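Local coordinates for probable succinyl-CoA:3-ketoacid coenzyme A transferase subunit B (Bacillus subtilis, PDB 3CDK), which probably catalyses, as one subunit of a two-subunit enzyme, the transfer of coenzyme A from succinyl-CoA to a 3-oxo acid, giving a 3-oxoacyl-CoA and succinate, at residues B[178-192]-B[202-216]. Numbering follows the deposited sequence.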
loop_
_atom_site.group_PDB
_atom_site.type_symbol
_atom_site.label_atom_id
_atom_site.label_comp_id
_atom_site.label_asym_id
_atom_site.label_seq_id
_atom_site.Cartn_x
_atom_site.Cartn_y
_atom_site.Cartn_z
ATOM N N LEU B 178 35.714 -8.070 19.297
ATOM C CA LEU B 178 36.787 -9.057 19.215
ATOM C C LEU B 178 36.961 -9.618 17.814
ATOM O O LEU B 178 38.103 -9.821 17.359
ATOM C CB LEU B 178 36.524 -10.201 20.196
ATOM C CG LEU B 178 37.017 -10.079 21.654
ATOM C CD1 LEU B 178 37.020 -8.652 22.288
ATOM C CD2 LEU B 178 36.246 -11.078 22.516
ATOM N N ALA B 179 35.843 -9.845 17.117
ATOM C CA ALA B 179 35.880 -10.662 15.915
ATOM C C ALA B 179 34.888 -10.263 14.867
ATOM O O ALA B 179 33.931 -9.526 15.138
ATOM C CB ALA B 179 35.678 -12.115 16.273
ATOM N N VAL B 180 35.121 -10.759 13.659
ATOM C CA VAL B 180 34.114 -10.698 12.630
ATOM C C VAL B 180 33.761 -12.126 12.207
ATOM O O VAL B 180 34.670 -12.970 12.020
ATOM C CB VAL B 180 34.588 -9.901 11.423
ATOM C CG1 VAL B 180 33.397 -9.613 10.476
ATOM C CG2 VAL B 180 35.257 -8.620 11.875
ATOM N N PHE B 181 32.457 -12.379 12.072
ATOM C CA PHE B 181 31.931 -13.690 11.690
ATOM C C PHE B 181 31.032 -13.584 10.491
ATOM O O PHE B 181 30.218 -12.680 10.424
ATOM C CB PHE B 181 31.095 -14.300 12.814
ATOM C CG PHE B 181 31.898 -14.740 14.007
ATOM C CD1 PHE B 181 32.560 -15.971 14.003
ATOM C CD2 PHE B 181 31.985 -13.928 15.139
ATOM C CE1 PHE B 181 33.290 -16.386 15.107
ATOM C CE2 PHE B 181 32.715 -14.327 16.240
ATOM C CZ PHE B 181 33.365 -15.560 16.231
ATOM N N ASP B 182 31.158 -14.530 9.563
ATOM C CA ASP B 182 30.275 -14.642 8.391
ATOM C C ASP B 182 29.392 -15.870 8.573
ATOM O O ASP B 182 29.802 -16.842 9.217
ATOM C CB ASP B 182 31.081 -14.801 7.094
ATOM C CG ASP B 182 31.735 -13.492 6.605
ATOM O OD1 ASP B 182 31.585 -12.425 7.246
ATOM O OD2 ASP B 182 32.396 -13.538 5.532
ATOM N N PHE B 183 28.180 -15.830 8.022
ATOM C CA PHE B 183 27.321 -17.008 7.991
ATOM C C PHE B 183 27.008 -17.387 6.545
ATOM O O PHE B 183 26.591 -16.545 5.760
ATOM C CB PHE B 183 26.027 -16.778 8.777
ATOM C CG PHE B 183 26.240 -16.409 10.227
ATOM C CD1 PHE B 183 26.523 -15.078 10.602
ATOM C CD2 PHE B 183 26.131 -17.365 11.221
ATOM C CE1 PHE B 183 26.723 -14.733 11.924
ATOM C CE2 PHE B 183 26.316 -17.013 12.564
ATOM C CZ PHE B 183 26.611 -15.695 12.907
ATOM N N VAL B 184 27.236 -18.644 6.186
ATOM C CA VAL B 184 26.845 -19.120 4.858
ATOM C C VAL B 184 26.095 -20.436 4.977
ATOM O O VAL B 184 26.691 -21.515 5.164
ATOM C CB VAL B 184 28.026 -19.290 3.874
ATOM C CG1 VAL B 184 27.717 -18.526 2.592
ATOM C CG2 VAL B 184 29.370 -18.831 4.499
ATOM N N ASN B 185 24.776 -20.314 4.882
ATOM C CA ASN B 185 23.838 -21.426 5.018
ATOM C C ASN B 185 23.987 -22.200 6.333
ATOM O O ASN B 185 24.256 -23.393 6.333
ATOM C CB ASN B 185 23.915 -22.376 3.797
ATOM C CG ASN B 185 22.549 -22.638 3.190
ATOM O OD1 ASN B 185 21.979 -21.773 2.507
ATOM N ND2 ASN B 185 22.001 -23.823 3.450
ATOM N N GLY B 186 23.812 -21.503 7.448
ATOM C CA GLY B 186 23.767 -22.140 8.753
ATOM C C GLY B 186 25.096 -22.160 9.465
ATOM O O GLY B 186 25.142 -22.190 10.681
ATOM N N ARG B 187 26.187 -22.153 8.718
ATOM C CA ARG B 187 27.497 -22.345 9.333
ATOM C C ARG B 187 28.113 -20.996 9.684
ATOM O O ARG B 187 27.974 -20.029 8.942
ATOM C CB ARG B 187 28.419 -23.170 8.409
ATOM C CG ARG B 187 29.126 -22.355 7.290
ATOM C CD ARG B 187 29.461 -23.165 6.024
ATOM N NE ARG B 187 30.432 -24.257 6.227
ATOM C CZ ARG B 187 31.767 -24.123 6.274
ATOM N NH1 ARG B 187 32.342 -22.923 6.174
ATOM N NH2 ARG B 187 32.540 -25.204 6.439
ATOM N N MET B 188 28.780 -20.932 10.823
ATOM C CA MET B 188 29.486 -19.732 11.214
ATOM C C MET B 188 30.984 -19.933 10.976
ATOM O O MET B 188 31.537 -21.025 11.191
ATOM C CB MET B 188 29.195 -19.405 12.676
ATOM C CG MET B 188 29.753 -18.087 13.164
ATOM S SD MET B 188 29.336 -17.674 14.879
ATOM C CE MET B 188 30.071 -19.012 15.789
ATOM N N THR B 189 31.639 -18.864 10.533
ATOM C CA THR B 189 33.036 -18.914 10.174
ATOM C C THR B 189 33.709 -17.663 10.675
ATOM O O THR B 189 33.255 -16.554 10.420
ATOM C CB THR B 189 33.182 -18.998 8.664
ATOM O OG1 THR B 189 32.590 -20.220 8.204
ATOM C CG2 THR B 189 34.637 -18.946 8.253
ATOM N N LEU B 190 34.790 -17.841 11.413
ATOM C CA LEU B 190 35.497 -16.702 11.920
ATOM C C LEU B 190 36.333 -16.171 10.793
ATOM O O LEU B 190 37.104 -16.900 10.175
ATOM C CB LEU B 190 36.332 -17.094 13.120
ATOM C CG LEU B 190 37.398 -16.124 13.609
ATOM C CD1 LEU B 190 36.814 -14.770 13.975
ATOM C CD2 LEU B 190 38.062 -16.773 14.791
ATOM N N THR B 191 36.194 -14.882 10.540
ATOM C CA THR B 191 36.626 -14.322 9.270
ATOM C C THR B 191 37.710 -13.211 9.382
ATOM O O THR B 191 38.572 -13.092 8.513
ATOM C CB THR B 191 35.363 -13.936 8.432
ATOM O OG1 THR B 191 35.645 -14.065 7.042
ATOM C CG2 THR B 191 34.852 -12.538 8.746
ATOM N N GLU B 192 37.646 -12.412 10.447
ATOM C CA GLU B 192 38.661 -11.410 10.785
ATOM C C GLU B 192 38.715 -11.252 12.285
ATOM O O GLU B 192 37.858 -11.747 13.029
ATOM C CB GLU B 192 38.381 -10.007 10.245
ATOM C CG GLU B 192 37.564 -9.846 8.969
ATOM C CD GLU B 192 37.339 -8.365 8.638
ATOM O OE1 GLU B 192 38.091 -7.499 9.168
ATOM O OE2 GLU B 192 36.414 -8.067 7.856
ATOM N N VAL B 202 39.190 -16.160 20.979
ATOM C CA VAL B 202 37.852 -16.234 20.396
ATOM C C VAL B 202 37.152 -17.573 20.649
ATOM O O VAL B 202 35.945 -17.595 20.811
ATOM C CB VAL B 202 37.855 -15.937 18.873
ATOM C CG1 VAL B 202 36.418 -15.984 18.332
ATOM C CG2 VAL B 202 38.463 -14.595 18.599
ATOM N N TYR B 203 37.911 -18.677 20.648
ATOM C CA TYR B 203 37.400 -19.968 21.130
ATOM C C TYR B 203 36.996 -19.796 22.570
ATOM O O TYR B 203 35.822 -19.897 22.890
ATOM C CB TYR B 203 38.431 -21.108 21.066
ATOM C CG TYR B 203 38.699 -21.737 19.712
ATOM C CD1 TYR B 203 37.729 -21.766 18.697
ATOM C CD2 TYR B 203 39.947 -22.353 19.451
ATOM C CE1 TYR B 203 38.003 -22.368 17.432
ATOM C CE2 TYR B 203 40.230 -22.965 18.208
ATOM C CZ TYR B 203 39.252 -22.956 17.210
ATOM O OH TYR B 203 39.540 -23.557 16.007
ATOM N N GLU B 204 37.974 -19.517 23.428
ATOM C CA GLU B 204 37.725 -19.345 24.854
ATOM C C GLU B 204 36.477 -18.488 25.073
ATOM O O GLU B 204 35.671 -18.764 25.958
ATOM C CB GLU B 204 38.932 -18.735 25.565
ATOM C CG GLU B 204 40.061 -19.753 25.820
ATOM C CD GLU B 204 41.436 -19.123 26.158
ATOM O OE1 GLU B 204 41.593 -17.881 26.067
ATOM O OE2 GLU B 204 42.370 -19.883 26.502
ATOM N N LYS B 205 36.291 -17.477 24.243
ATOM C CA LYS B 205 35.227 -16.543 24.512
ATOM C C LYS B 205 33.908 -16.789 23.759
ATOM O O LYS B 205 33.028 -15.943 23.810
ATOM C CB LYS B 205 35.732 -15.108 24.332
ATOM C CG LYS B 205 36.588 -14.662 25.506
ATOM C CD LYS B 205 36.988 -13.203 25.439
ATOM C CE LYS B 205 37.984 -12.905 26.527
ATOM N NZ LYS B 205 38.522 -11.555 26.331
ATOM N N THR B 206 33.769 -17.937 23.091
ATOM C CA THR B 206 32.608 -18.205 22.233
ATOM C C THR B 206 31.955 -19.543 22.529
ATOM O O THR B 206 32.640 -20.555 22.651
ATOM C CB THR B 206 32.987 -18.152 20.762
ATOM O OG1 THR B 206 33.529 -16.865 20.475
ATOM C CG2 THR B 206 31.785 -18.376 19.886
ATOM N N GLU B 207 30.631 -19.540 22.648
ATOM C CA GLU B 207 29.911 -20.769 22.926
ATOM C C GLU B 207 29.517 -21.442 21.631
ATOM O O GLU B 207 29.475 -22.669 21.550
ATOM C CB GLU B 207 28.659 -20.488 23.732
ATOM C CG GLU B 207 28.865 -19.540 24.898
ATOM C CD GLU B 207 28.104 -19.969 26.155
ATOM O OE1 GLU B 207 28.804 -20.481 27.079
ATOM O OE2 GLU B 207 26.840 -19.805 26.207
ATOM N N ALA B 208 29.217 -20.631 20.623
ATOM C CA ALA B 208 28.979 -21.115 19.273
ATOM C C ALA B 208 30.128 -21.963 18.699
ATOM O O ALA B 208 31.281 -21.817 19.097
ATOM C CB ALA B 208 28.718 -19.949 18.367
ATOM N N ASP B 209 29.774 -22.851 17.763
ATOM C CA ASP B 209 30.704 -23.561 16.871
ATOM C C ASP B 209 30.940 -22.784 15.589
ATOM O O ASP B 209 29.981 -22.333 14.918
ATOM C CB ASP B 209 30.110 -24.889 16.421
ATOM C CG ASP B 209 30.471 -26.024 17.319
ATOM O OD1 ASP B 209 31.019 -25.767 18.415
ATOM O OD2 ASP B 209 30.210 -27.182 16.912
ATOM N N PHE B 210 32.203 -22.673 15.219
ATOM C CA PHE B 210 32.535 -22.033 13.986
ATOM C C PHE B 210 33.714 -22.684 13.292
ATOM O O PHE B 210 34.625 -23.194 13.932
ATOM C CB PHE B 210 32.809 -20.552 14.224
ATOM C CG PHE B 210 33.777 -20.283 15.331
ATOM C CD1 PHE B 210 35.164 -20.335 15.100
ATOM C CD2 PHE B 210 33.319 -19.953 16.603
ATOM C CE1 PHE B 210 36.074 -20.067 16.123
ATOM C CE2 PHE B 210 34.233 -19.688 17.644
ATOM C CZ PHE B 210 35.611 -19.748 17.404
ATOM N N ALA B 211 33.669 -22.670 11.966
ATOM C CA ALA B 211 34.838 -22.912 11.143
ATOM C C ALA B 211 35.747 -21.692 11.234
ATOM O O ALA B 211 35.281 -20.557 11.334
ATOM C CB ALA B 211 34.418 -23.155 9.701
ATOM N N VAL B 212 37.051 -21.899 11.238
ATOM C CA VAL B 212 37.893 -20.733 11.033
ATOM C C VAL B 212 38.279 -20.639 9.569
ATOM O O VAL B 212 38.700 -21.621 8.969
ATOM C CB VAL B 212 38.990 -20.512 12.097
ATOM C CG1 VAL B 212 39.057 -21.673 13.075
ATOM C CG2 VAL B 212 40.313 -20.163 11.459
ATOM N N SER B 213 38.060 -19.454 9.003
ATOM C CA SER B 213 38.276 -19.198 7.600
ATOM C C SER B 213 39.660 -19.597 7.141
ATOM O O SER B 213 40.644 -19.592 7.904
ATOM C CB SER B 213 38.043 -17.733 7.278
ATOM O OG SER B 213 38.358 -17.452 5.930
ATOM N N GLN B 214 39.694 -19.941 5.860
ATOM C CA GLN B 214 40.897 -20.286 5.151
ATOM C C GLN B 214 41.976 -19.201 5.363
ATOM O O GLN B 214 43.092 -19.499 5.807
ATOM C CB GLN B 214 40.522 -20.493 3.678
ATOM C CG GLN B 214 41.366 -21.524 2.935
ATOM C CD GLN B 214 41.452 -22.903 3.622
ATOM O OE1 GLN B 214 40.947 -23.903 3.087
ATOM N NE2 GLN B 214 42.124 -22.964 4.784
ATOM N N SER B 215 41.621 -17.949 5.063
ATOM C CA SER B 215 42.430 -16.785 5.421
ATOM C C SER B 215 41.679 -15.992 6.465
ATOM O O SER B 215 40.438 -15.950 6.436
ATOM C CB SER B 215 42.664 -15.905 4.198
ATOM O OG SER B 215 43.767 -16.384 3.450
ATOM N N VAL B 216 42.397 -15.353 7.383
ATOM C CA VAL B 216 41.714 -14.538 8.388
ATOM C C VAL B 216 41.963 -13.040 8.190
ATOM O O VAL B 216 43.009 -12.649 7.665
ATOM C CB VAL B 216 42.047 -14.996 9.826
ATOM C CG1 VAL B 216 41.307 -14.148 10.823
ATOM C CG2 VAL B 216 41.645 -16.444 10.024
#
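Met188, Leu190, Ala211 and Ser213 join the two segments through three backbone hydrogen bonds. Ala211 N donates to Met188 O (2.8 Å). Leu190 N donates to Ala211 O (2.8 Å). Ser213 N reaches Leu190 O at 3.0 Å. The ladder is parallel, with Thr189 opposite Ala211 and Leu190 opposite Val212. Beyond it, Ser213 OG donates to Ser215 O within its own segment, and the chain turns so that Val216 CG1 packs against Thr191 O and Glu192 CA.

Many of the apolar contacts gather round the Phe210 ring; others reach Val202 on the helix. Phe181 CE1 lies over one face of the Phe210 ring, toward the rim, 3.9 Å from Phe210 CD2. The two ring planes are inclined at 59°, an oblique pair. The Met188 chain runs extended from the backbone (chi1 -174°) and brings its thioether end to the edge of the Phe210 ring, though the exact place of CE is doubtful. Leu190 lies alongside Phe210, pointing the same way. Leu190 CD2 meets Val202 CG1 tip to tip at 4.0 Å, while Leu190 CD1 lies over one face of the Phe181 ring, toward its rim. Phe181 CZ also touches Val202 CG1 (3.7 Å). This ties the helix 199-204 to the sheet. At the margin, Leu178 CD2 crosses the Lys205 chain at CD, and the amine of Lys205 pairs with Glu201.

Thr206 OG1 donates a hydrogen bond to Val202 O and also hydrogen-bonds His148, holding the chain where it leaves the helix. The hairpin strands 179-184 and 187-193 are antiparallel, with a classic bulge at Thr191 and Glu192 facing Val180. Strand 187-193, helix 199-204 and strand 211-212 form a beta-alpha-beta unit, whose parallel last strand extends the mixed sheet of this CoA-transferase subunit, away from the predicted active-site Glu50.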